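Long-range contacts in spike protein P1 (Pseudoalteromonas phage pm2, PDB 2VVE), which forms the spikes at the fivefold vertices of the virion and binds the host receptor through its C-terminal part: residues Asn102-Leu108 with Glu164-Leu169; Ser40-Ile46 with Gly60-Ala66. All coordinates share one frame; numbering follows the deposited sequence.

Contact 1 (Asn102-Leu108 with Glu164-Leu169); sequences NEGRTAL and ETTDTL
Asp167 meets the first turn of helix 105-110 from the loop leading to strand 169-172. Its OD1 accepts the backbone N of Thr106 at 2.7 Å on its syn side, while Thr106 OG1 donates to the same OD1 at 2.8 Å from well above the carboxylate plane. The threonine can do both because its hydroxyl sits beside its own backbone N (chi1 -61°). The main-chain O of Asp167 adds a bond from Arg105 N at 2.8 Å, in the carbonyl plane and on a lone pair.

Arg105 leaves the helix extended and bends at chi3 (61°), which lays its guanidinium among loop carbonyls. NE donates to Thr166 O at 3.0 Å, in the guanidinium plane, whereas Glu164 O lies over one face, 2.9 Å above that plane. NH1 forms a salt bridge with Glu109, one turn further along the same helix.

At the other end Asn102 ND2 points almost straight at Leu169 O (2.9 Å, 169° at the hydrogen), and water 1 links OD1 to Leu169 N. Leu169 fits its CD1 against Gly104 and, 4.0 Å away, CD2 of Leu108.

Gly104 is the N-cap residue, yet Asp167, from a separate loop, takes the N-H groups of Arg105 and Thr106; its negative charge would probably suit the helix dipole. Arg105 NE, 4.2 Å from Asp167 OD1 with no N-H aimed at it, may ease that charge through space.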
ATOM      1  N   ASN A 102     -29.223  -8.433  26.864  1.00 13.04           N
ATOM      2  CA  ASN A 102     -28.288  -9.011  25.923  1.00 14.45           C
ATOM      3  C   ASN A 102     -28.981  -9.332  24.600  1.00 15.80           C
ATOM      4  O   ASN A 102     -29.419 -10.464  24.357  1.00 18.45           O
ATOM      5  CB  ASN A 102     -27.545 -10.209  26.523  1.00 16.09           C
ATOM      6  CG  ASN A 102     -26.395 -10.660  25.644  1.00 16.75           C
ATOM      7  OD1 ASN A 102     -26.192 -10.124  24.537  1.00 18.36           O
ATOM      8  ND2 ASN A 102     -25.639 -11.644  26.116  1.00 16.70           N
ATOM      9  N   GLU A 103     -29.068  -8.301  23.756  1.00 16.87           N
ATOM     10  CA  GLU A 103     -29.834  -8.330  22.511  1.00 14.04           C
ATOM     11  C   GLU A 103     -28.916  -8.543  21.303  1.00 18.59           C
ATOM     12  O   GLU A 103     -29.365  -8.585  20.137  1.00 16.96           O
ATOM     13  CB  GLU A 103     -30.608  -7.013  22.363  1.00 12.13           C
ATOM     14  CG  GLU A 103     -31.630  -6.754  23.478  1.00 17.63           C
ATOM     15  CD  GLU A 103     -32.988  -7.371  23.208  1.00 45.27           C
ATOM     16  OE1 GLU A 103     -33.062  -8.410  22.513  1.00 49.66           O
ATOM     17  OE2 GLU A 103     -33.989  -6.814  23.704  1.00 36.54           O
ATOM     18  N   GLY A 104     -27.626  -8.678  21.589  1.00 15.92           N
ATOM     19  CA  GLY A 104     -26.637  -8.875  20.545  1.00 15.73           C
ATOM     20  C   GLY A 104     -26.026  -7.576  20.062  1.00 15.34           C
ATOM     21  O   GLY A 104     -26.565  -6.495  20.298  1.00 14.00           O
ATOM     22  N   ARG A 105     -24.901  -7.703  19.369  1.00 14.76           N
ATOM     23  CA  ARG A 105     -24.098  -6.550  18.955  1.00 13.08           C
ATOM     24  C   ARG A 105     -24.866  -5.552  18.074  1.00  9.90           C
ATOM     25  O   ARG A 105     -24.856  -4.340  18.329  1.00 10.58           O
ATOM     26  CB  ARG A 105     -22.846  -7.034  18.228  1.00 14.57           C
ATOM     27  CG  ARG A 105     -21.903  -5.914  17.873  1.00 12.98           C
ATOM     28  CD  ARG A 105     -20.852  -6.369  16.837  1.00 13.27           C
ATOM     29  NE  ARG A 105     -21.442  -6.813  15.577  1.00 23.70           N
ATOM     30  CZ  ARG A 105     -21.908  -6.012  14.616  1.00 23.02           C
ATOM     31  NH1 ARG A 105     -21.877  -4.693  14.744  1.00 30.72           N
ATOM     32  NH2 ARG A 105     -22.416  -6.539  13.512  1.00 30.19           N
ATOM     33  N   THR A 106     -25.513  -6.062  17.027  1.00 12.55           N
ATOM     34  CA  THR A 106     -26.238  -5.206  16.086  1.00 16.32           C
ATOM     35  C   THR A 106     -27.279  -4.336  16.808  1.00 14.01           C
ATOM     36  O   THR A 106     -27.369  -3.132  16.560  1.00 12.60           O
ATOM     37  CB  THR A 106     -26.879  -6.035  14.956  1.00 13.12           C
ATOM     38  OG1 THR A 106     -25.837  -6.702  14.238  1.00 14.66           O
ATOM     39  CG2 THR A 106     -27.663  -5.144  13.993  1.00 15.56           C
ATOM     40  N   ALA A 107     -28.020  -4.939  17.731  1.00 13.47           N
ATOM     41  CA  ALA A 107     -29.117  -4.241  18.417  1.00 15.64           C
ATOM     42  C   ALA A 107     -28.577  -3.127  19.321  1.00  9.92           C
ATOM     43  O   ALA A 107     -29.141  -2.032  19.381  1.00 14.10           O
ATOM     44  CB  ALA A 107     -29.955  -5.229  19.211  1.00 15.42           C
ATOM     45  N   LEU A 108     -27.459  -3.393  19.983  1.00  9.28           N
ATOM     46  CA  LEU A 108     -26.879  -2.412  20.902  1.00 13.39           C
ATOM     47  C   LEU A 108     -26.337  -1.207  20.123  1.00 14.57           C
ATOM     48  O   LEU A 108     -26.551  -0.050  20.519  1.00 11.45           O
ATOM     49  CB  LEU A 108     -25.818  -3.052  21.809  1.00 10.80           C
ATOM     50  CG  LEU A 108     -26.382  -3.465  23.183  1.00 16.59           C
ATOM     51  CD1 LEU A 108     -27.526  -4.511  23.101  1.00 12.46           C
ATOM     52  CD2 LEU A 108     -25.286  -3.936  24.154  1.00 15.54           C
ATOM     53  N   GLU A 164     -15.521  -8.286  15.991  1.00 34.59           N
ATOM     54  CA  GLU A 164     -16.496  -7.194  15.933  1.00 41.29           C
ATOM     55  C   GLU A 164     -17.576  -7.382  14.848  1.00 40.61           C
ATOM     56  O   GLU A 164     -18.565  -6.642  14.825  1.00 34.38           O
ATOM     57  CB  GLU A 164     -15.789  -5.830  15.812  1.00 44.67           C
ATOM     58  CG  GLU A 164     -15.242  -5.481  14.417  1.00 43.61           C
ATOM     59  CD  GLU A 164     -13.884  -6.109  14.110  1.00 43.72           C
ATOM     60  OE1 GLU A 164     -13.078  -5.451  13.415  1.00 48.58           O
ATOM     61  OE2 GLU A 164     -13.616  -7.250  14.550  1.00 31.35           O
ATOM     62  N   THR A 165     -17.388  -8.372  13.967  1.00 35.10           N
ATOM     63  CA  THR A 165     -18.354  -8.670  12.900  1.00 38.44           C
ATOM     64  C   THR A 165     -19.403  -9.720  13.301  1.00 38.81           C
ATOM     65  O   THR A 165     -20.396  -9.912  12.595  1.00 41.32           O
ATOM     66  CB  THR A 165     -17.665  -9.102  11.565  1.00 46.03           C
ATOM     67  OG1 THR A 165     -17.110 -10.420  11.692  1.00 47.36           O
ATOM     68  CG2 THR A 165     -16.569  -8.108  11.150  1.00 42.58           C
ATOM     69  N   THR A 166     -19.175 -10.395  14.430  1.00 31.53           N
ATOM     70  CA  THR A 166     -20.098 -11.418  14.946  1.00 30.73           C
ATOM     71  C   THR A 166     -21.133 -10.760  15.861  1.00 30.74           C
ATOM     72  O   THR A 166     -20.916  -9.631  16.326  1.00 29.52           O
ATOM     73  CB  THR A 166     -19.333 -12.518  15.728  1.00 29.19           C
ATOM     74  OG1 THR A 166     -18.689 -11.933  16.867  1.00 32.02           O
ATOM     75  CG2 THR A 166     -18.287 -13.193  14.841  1.00 38.52           C
ATOM     76  N   ASP A 167     -22.248 -11.446  16.132  1.00 23.27           N
ATOM     77  CA  ASP A 167     -23.347 -10.795  16.868  1.00 24.57           C
ATOM     78  C   ASP A 167     -23.513 -11.150  18.347  1.00 22.56           C
ATOM     79  O   ASP A 167     -23.997 -10.326  19.127  1.00 20.02           O
ATOM     80  CB  ASP A 167     -24.692 -10.961  16.162  1.00 24.08           C
ATOM     81  CG  ASP A 167     -25.614  -9.772  16.409  1.00 25.44           C
ATOM     82  OD1 ASP A 167     -25.165  -8.632  16.176  1.00 19.83           O
ATOM     83  OD2 ASP A 167     -26.760  -9.963  16.863  1.00 24.54           O
ATOM     84  N   THR A 168     -23.158 -12.369  18.729  1.00 21.18           N
ATOM     85  CA  THR A 168     -23.417 -12.796  20.110  1.00 22.47           C
ATOM     86  C   THR A 168     -22.467 -12.133  21.108  1.00 19.73           C
ATOM     87  O   THR A 168     -21.269 -11.955  20.841  1.00 19.46           O
ATOM     88  CB  THR A 168     -23.378 -14.336  20.283  1.00 28.39           C
ATOM     89  OG1 THR A 168     -22.063 -14.812  19.997  1.00 35.46           O
ATOM     90  CG2 THR A 168     -24.376 -15.013  19.352  1.00 35.70           C
ATOM     91  N   LEU A 169     -23.024 -11.775  22.258  1.00 11.36           N
ATOM     92  CA  LEU A 169     -22.282 -11.116  23.330  1.00  9.54           C
ATOM     93  C   LEU A 169     -22.246 -11.987  24.573  1.00 15.35           C
ATOM     94  O   LEU A 169     -23.223 -12.691  24.863  1.00 16.49           O
ATOM     95  CB  LEU A 169     -22.942  -9.782  23.700  1.00 12.88           C
ATOM     96  CG  LEU A 169     -23.195  -8.787  22.560  1.00 15.75           C
ATOM     97  CD1 LEU A 169     -24.017  -7.613  23.040  1.00 17.56           C
ATOM     98  CD2 LEU A 169     -21.887  -8.313  21.983  1.00 13.12           C
TER
HETATM   99  O   HOH W   1     -25.970 -11.975  22.548  1.00 16.70           O
HETATM  100  O   HOH W   2     -28.373  -7.832  17.596  1.00 13.04           O
HETATM  101  O   HOH W   3     -22.974  -8.955  13.828  1.00 27.50           O

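Contact 2 (Ser40-Ile46 with Gly60-Ala66); sequences SPVDIWI and GGRKFEA
Strands 44-47 and 62-64 form an antiparallel pair in the second jelly-roll domain, with 62-64 the outermost strand of its sheet within this chain. Two hydrogen-bonded pairs define the register: Ile44 with Phe64, where Phe64 N reaches Ile44 O at 2.7 Å and Ile44 N returns the bond to Phe64 O, and Ile46 with Arg62, also bonded both ways. Between them lies the non-hydrogen-bonded pair Trp45 and Lys63.

On the face bearing Trp45 and Lys63 the two side chains run side by side. Lys63 CB stands 3.9 Å from the centroid of the indole five-membered ring, 22° off its normal, a CH-pi contact, and Lys63 CD continues to Trp45 CZ2 at 3.5 Å. A bend at chi3 (86°) ends this path near Asp43, whose OD2 makes a long salt bridge of 3.8 Å with Lys63 NZ; water 5 joins the same two atoms. Asp43 OD1 takes Ala66 N at 2.9 Å on its anti lone pair, just past the end of the paired strands.

The other face carries Ile44, Ile46, Arg62 and Phe64. It packs inward on Phe70, from the facing sheet of the jelly roll, whose ring stacks with Phe64. Ile46 CG1 meets Phe64 CD2 at 3.7 Å, their side chains crossing at about a right angle. Phe64 CZ lies 3.5 Å above the centre of the Arg62 guanidinium, while NE and NH2 both grip Lys63 O side-on. The second subunit also meets this face: its Glu69 bridges to Arg62 NH1, and its Leu250 packs on Ile46.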
ATOM      1  N   SER A  40       7.795  -3.357  14.972  1.00 10.59           N
ATOM      2  CA  SER A  40       6.918  -2.902  16.062  1.00 10.71           C
ATOM      3  C   SER A  40       5.499  -2.708  15.535  1.00 10.98           C
ATOM      4  O   SER A  40       5.325  -2.170  14.443  1.00 11.79           O
ATOM      5  CB  SER A  40       7.435  -1.583  16.646  1.00 11.08           C
ATOM      6  OG  SER A  40       6.562  -1.072  17.643  1.00  9.79           O
ATOM      7  N   PRO A  41       4.481  -3.123  16.315  1.00  8.52           N
ATOM      8  CA  PRO A  41       3.112  -2.951  15.865  1.00 10.90           C
ATOM      9  C   PRO A  41       2.600  -1.525  16.081  1.00 13.59           C
ATOM     10  O   PRO A  41       1.487  -1.208  15.667  1.00 11.60           O
ATOM     11  CB  PRO A  41       2.330  -3.931  16.754  1.00 17.44           C
ATOM     12  CG  PRO A  41       3.089  -3.937  18.038  1.00 15.25           C
ATOM     13  CD  PRO A  41       4.541  -3.782  17.641  1.00  6.81           C
ATOM     14  N   VAL A  42       3.412  -0.696  16.733  1.00  9.79           N
ATOM     15  CA  VAL A  42       3.101   0.721  16.943  1.00 11.54           C
ATOM     16  C   VAL A  42       4.289   1.570  16.511  1.00  9.25           C
ATOM     17  O   VAL A  42       5.434   1.080  16.496  1.00 10.50           O
ATOM     18  CB  VAL A  42       2.714   1.015  18.434  1.00 12.21           C
ATOM     19  CG1 VAL A  42       1.456   0.234  18.826  1.00 11.98           C
ATOM     20  CG2 VAL A  42       3.862   0.671  19.395  1.00 15.55           C
ATOM     21  N   ASP A  43       4.031   2.839  16.167  1.00 10.98           N
ATOM     22  CA  ASP A  43       5.141   3.773  15.915  1.00 14.83           C
ATOM     23  C   ASP A  43       6.116   3.744  17.092  1.00  9.54           C
ATOM     24  O   ASP A  43       5.706   3.768  18.269  1.00 10.60           O
ATOM     25  CB  ASP A  43       4.645   5.204  15.728  1.00 13.02           C
ATOM     26  CG  ASP A  43       3.825   5.400  14.460  1.00 17.21           C
ATOM     27  OD1 ASP A  43       3.778   4.517  13.578  1.00 13.50           O
ATOM     28  OD2 ASP A  43       3.228   6.485  14.346  1.00 14.34           O
ATOM     29  N   ILE A  44       7.403   3.695  16.780  1.00 11.08           N
ATOM     30  CA  ILE A  44       8.414   3.489  17.808  1.00 10.17           C
ATOM     31  C   ILE A  44       9.603   4.420  17.551  1.00  7.68           C
ATOM     32  O   ILE A  44      10.078   4.548  16.422  1.00 13.30           O
ATOM     33  CB  ILE A  44       8.873   1.994  17.880  1.00 12.64           C
ATOM     34  CG1 ILE A  44       9.760   1.751  19.115  1.00 11.41           C
ATOM     35  CG2 ILE A  44       9.567   1.528  16.559  1.00  9.23           C
ATOM     36  CD1 ILE A  44      10.058   0.282  19.400  1.00 14.12           C
ATOM     37  N   TRP A  45      10.075   5.055  18.614  1.00  9.56           N
ATOM     38  CA  TRP A  45      11.197   5.965  18.520  1.00  9.30           C
ATOM     39  C   TRP A  45      12.420   5.220  19.041  1.00 11.27           C
ATOM     40  O   TRP A  45      12.345   4.582  20.094  1.00  9.65           O
ATOM     41  CB  TRP A  45      10.883   7.247  19.294  1.00 10.26           C
ATOM     42  CG  TRP A  45       9.987   8.190  18.512  1.00 13.89           C
ATOM     43  CD1 TRP A  45      10.377   9.319  17.827  1.00 17.83           C
ATOM     44  CD2 TRP A  45       8.569   8.082  18.324  1.00 13.25           C
ATOM     45  NE1 TRP A  45       9.288   9.918  17.235  1.00 18.73           N
ATOM     46  CE2 TRP A  45       8.168   9.178  17.517  1.00 14.81           C
ATOM     47  CE3 TRP A  45       7.599   7.163  18.751  1.00 16.62           C
ATOM     48  CZ2 TRP A  45       6.835   9.385  17.138  1.00 22.32           C
ATOM     49  CZ3 TRP A  45       6.270   7.368  18.365  1.00 21.12           C
ATOM     50  CH2 TRP A  45       5.904   8.475  17.566  1.00 18.65           C
ATOM     51  N   ILE A  46      13.507   5.254  18.272  1.00  9.65           N
ATOM     52  CA  ILE A  46      14.707   4.449  18.544  1.00  9.12           C
ATOM     53  C   ILE A  46      15.920   5.373  18.649  1.00 14.47           C
ATOM     54  O   ILE A  46      16.094   6.284  17.833  1.00 10.94           O
ATOM     55  CB  ILE A  46      14.952   3.383  17.439  1.00 11.69           C
ATOM     56  CG1 ILE A  46      13.770   2.395  17.351  1.00  9.82           C
ATOM     57  CG2 ILE A  46      16.258   2.624  17.681  1.00 13.87           C
ATOM     58  CD1 ILE A  46      13.650   1.430  18.555  1.00 12.38           C
ATOM     59  N   GLY A  60      16.734  13.022  20.711  1.00 18.67           N
ATOM     60  CA  GLY A  60      17.775  12.030  20.450  1.00 19.48           C
ATOM     61  C   GLY A  60      17.223  10.700  19.973  1.00 14.90           C
ATOM     62  O   GLY A  60      17.844   9.659  20.151  1.00 15.26           O
ATOM     63  N   GLY A  61      16.044  10.733  19.359  1.00 17.30           N
ATOM     64  CA  GLY A  61      15.447   9.526  18.794  1.00 14.38           C
ATOM     65  C   GLY A  61      15.020   9.779  17.361  1.00 13.15           C
ATOM     66  O   GLY A  61      14.994  10.922  16.917  1.00 13.61           O
ATOM     67  N   ARG A  62      14.722   8.706  16.638  1.00 11.52           N
ATOM     68  CA  ARG A  62      13.976   8.824  15.392  1.00 10.27           C
ATOM     69  C   ARG A  62      12.901   7.747  15.297  1.00  8.97           C
ATOM     70  O   ARG A  62      13.039   6.650  15.845  1.00 11.95           O
ATOM     71  CB  ARG A  62      14.896   8.755  14.176  1.00  9.61           C
ATOM     72  CG  ARG A  62      15.559   7.403  13.941  1.00  8.94           C
ATOM     73  CD  ARG A  62      15.746   7.174  12.461  1.00 13.45           C
ATOM     74  NE  ARG A  62      14.500   6.753  11.823  1.00 10.50           N
ATOM     75  CZ  ARG A  62      14.439   6.165  10.629  1.00 14.53           C
ATOM     76  NH1 ARG A  62      15.564   5.966   9.932  1.00 13.64           N
ATOM     77  NH2 ARG A  62      13.264   5.780  10.134  1.00 13.63           N
ATOM     78  N   LYS A  63      11.833   8.092  14.586  1.00  9.99           N
ATOM     79  CA  LYS A  63      10.676   7.237  14.449  1.00 10.74           C
ATOM     80  C   LYS A  63      10.880   6.140  13.405  1.00 10.63           C
ATOM     81  O   LYS A  63      11.422   6.384  12.318  1.00 11.66           O
ATOM     82  CB  LYS A  63       9.457   8.093  14.066  1.00 11.43           C
ATOM     83  CG  LYS A  63       8.126   7.336  14.093  1.00 11.48           C
ATOM     84  CD  LYS A  63       6.920   8.270  13.866  1.00 20.60           C
ATOM     85  CE  LYS A  63       6.605   8.504  12.407  1.00 24.37           C
ATOM     86  NZ  LYS A  63       5.171   8.929  12.266  1.00 24.99           N
ATOM     87  N   PHE A  64      10.445   4.942  13.764  1.00  7.07           N
ATOM     88  CA  PHE A  64      10.112   3.907  12.793  1.00 11.33           C
ATOM     89  C   PHE A  64       8.600   3.658  12.868  1.00 13.35           C
ATOM     90  O   PHE A  64       8.005   3.674  13.950  1.00 11.72           O
ATOM     91  CB  PHE A  64      10.926   2.638  13.051  1.00 10.58           C
ATOM     92  CG  PHE A  64      12.406   2.808  12.800  1.00 10.67           C
ATOM     93  CD1 PHE A  64      12.961   2.470  11.558  1.00 15.11           C
ATOM     94  CD2 PHE A  64      13.244   3.321  13.802  1.00  7.59           C
ATOM     95  CE1 PHE A  64      14.333   2.635  11.318  1.00  8.98           C
ATOM     96  CE2 PHE A  64      14.611   3.505  13.582  1.00 13.87           C
ATOM     97  CZ  PHE A  64      15.167   3.153  12.338  1.00 10.78           C
ATOM     98  N   GLU A  65       7.972   3.449  11.716  1.00 11.38           N
ATOM     99  CA  GLU A  65       6.515   3.303  11.667  1.00 11.35           C
ATOM    100  C   GLU A  65       6.000   1.940  12.134  1.00  7.58           C
ATOM    101  O   GLU A  65       6.702   0.908  12.038  1.00  8.31           O
ATOM    102  CB  GLU A  65       5.988   3.614  10.263  1.00 14.11           C
ATOM    103  CG  GLU A  65       6.286   5.029   9.811  1.00 16.51           C
ATOM    104  CD  GLU A  65       5.882   5.252   8.367  1.00 35.98           C
ATOM    105  OE1 GLU A  65       4.667   5.300   8.091  1.00 39.35           O
ATOM    106  OE2 GLU A  65       6.778   5.378   7.506  1.00 34.33           O
ATOM    107  N   ALA A  66       4.779   1.944  12.654  1.00 11.22           N
ATOM    108  CA  ALA A  66       4.056   0.706  12.939  1.00 15.95           C
ATOM    109  C   ALA A  66       4.142  -0.178  11.708  1.00 13.10           C
ATOM    110  O   ALA A  66       3.894   0.282  10.575  1.00 11.31           O
ATOM    111  CB  ALA A  66       2.592   0.995  13.262  1.00 14.02           C
TER
HETATM  112  O   HOH W   4       8.412  -1.100  13.368  1.00 11.93           O
HETATM  113  O   HOH W   5       2.868   7.740  11.970  1.00 32.10           O

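Overall arrangement
Contact 2 closes before contact 1 opens along the chain, and the two share no strand or sheet: their centres are 36 Å apart and their nearest atoms about 15 Å. Contact 2 pairs two strands of a four-stranded antiparallel sheet in the second jelly-roll domain; contact 1 joins helix 105-110 to the loop between strands 151-160 and 169-172, in the part of the chain that follows. Their surroundings differ as well, since the second subunit reaches contact 2 but no other chain of the assembly touches contact 1. This separation is consistent with a stem domain, to which the chain returns with strand 245-253, and a distal part that probably carries receptor binding.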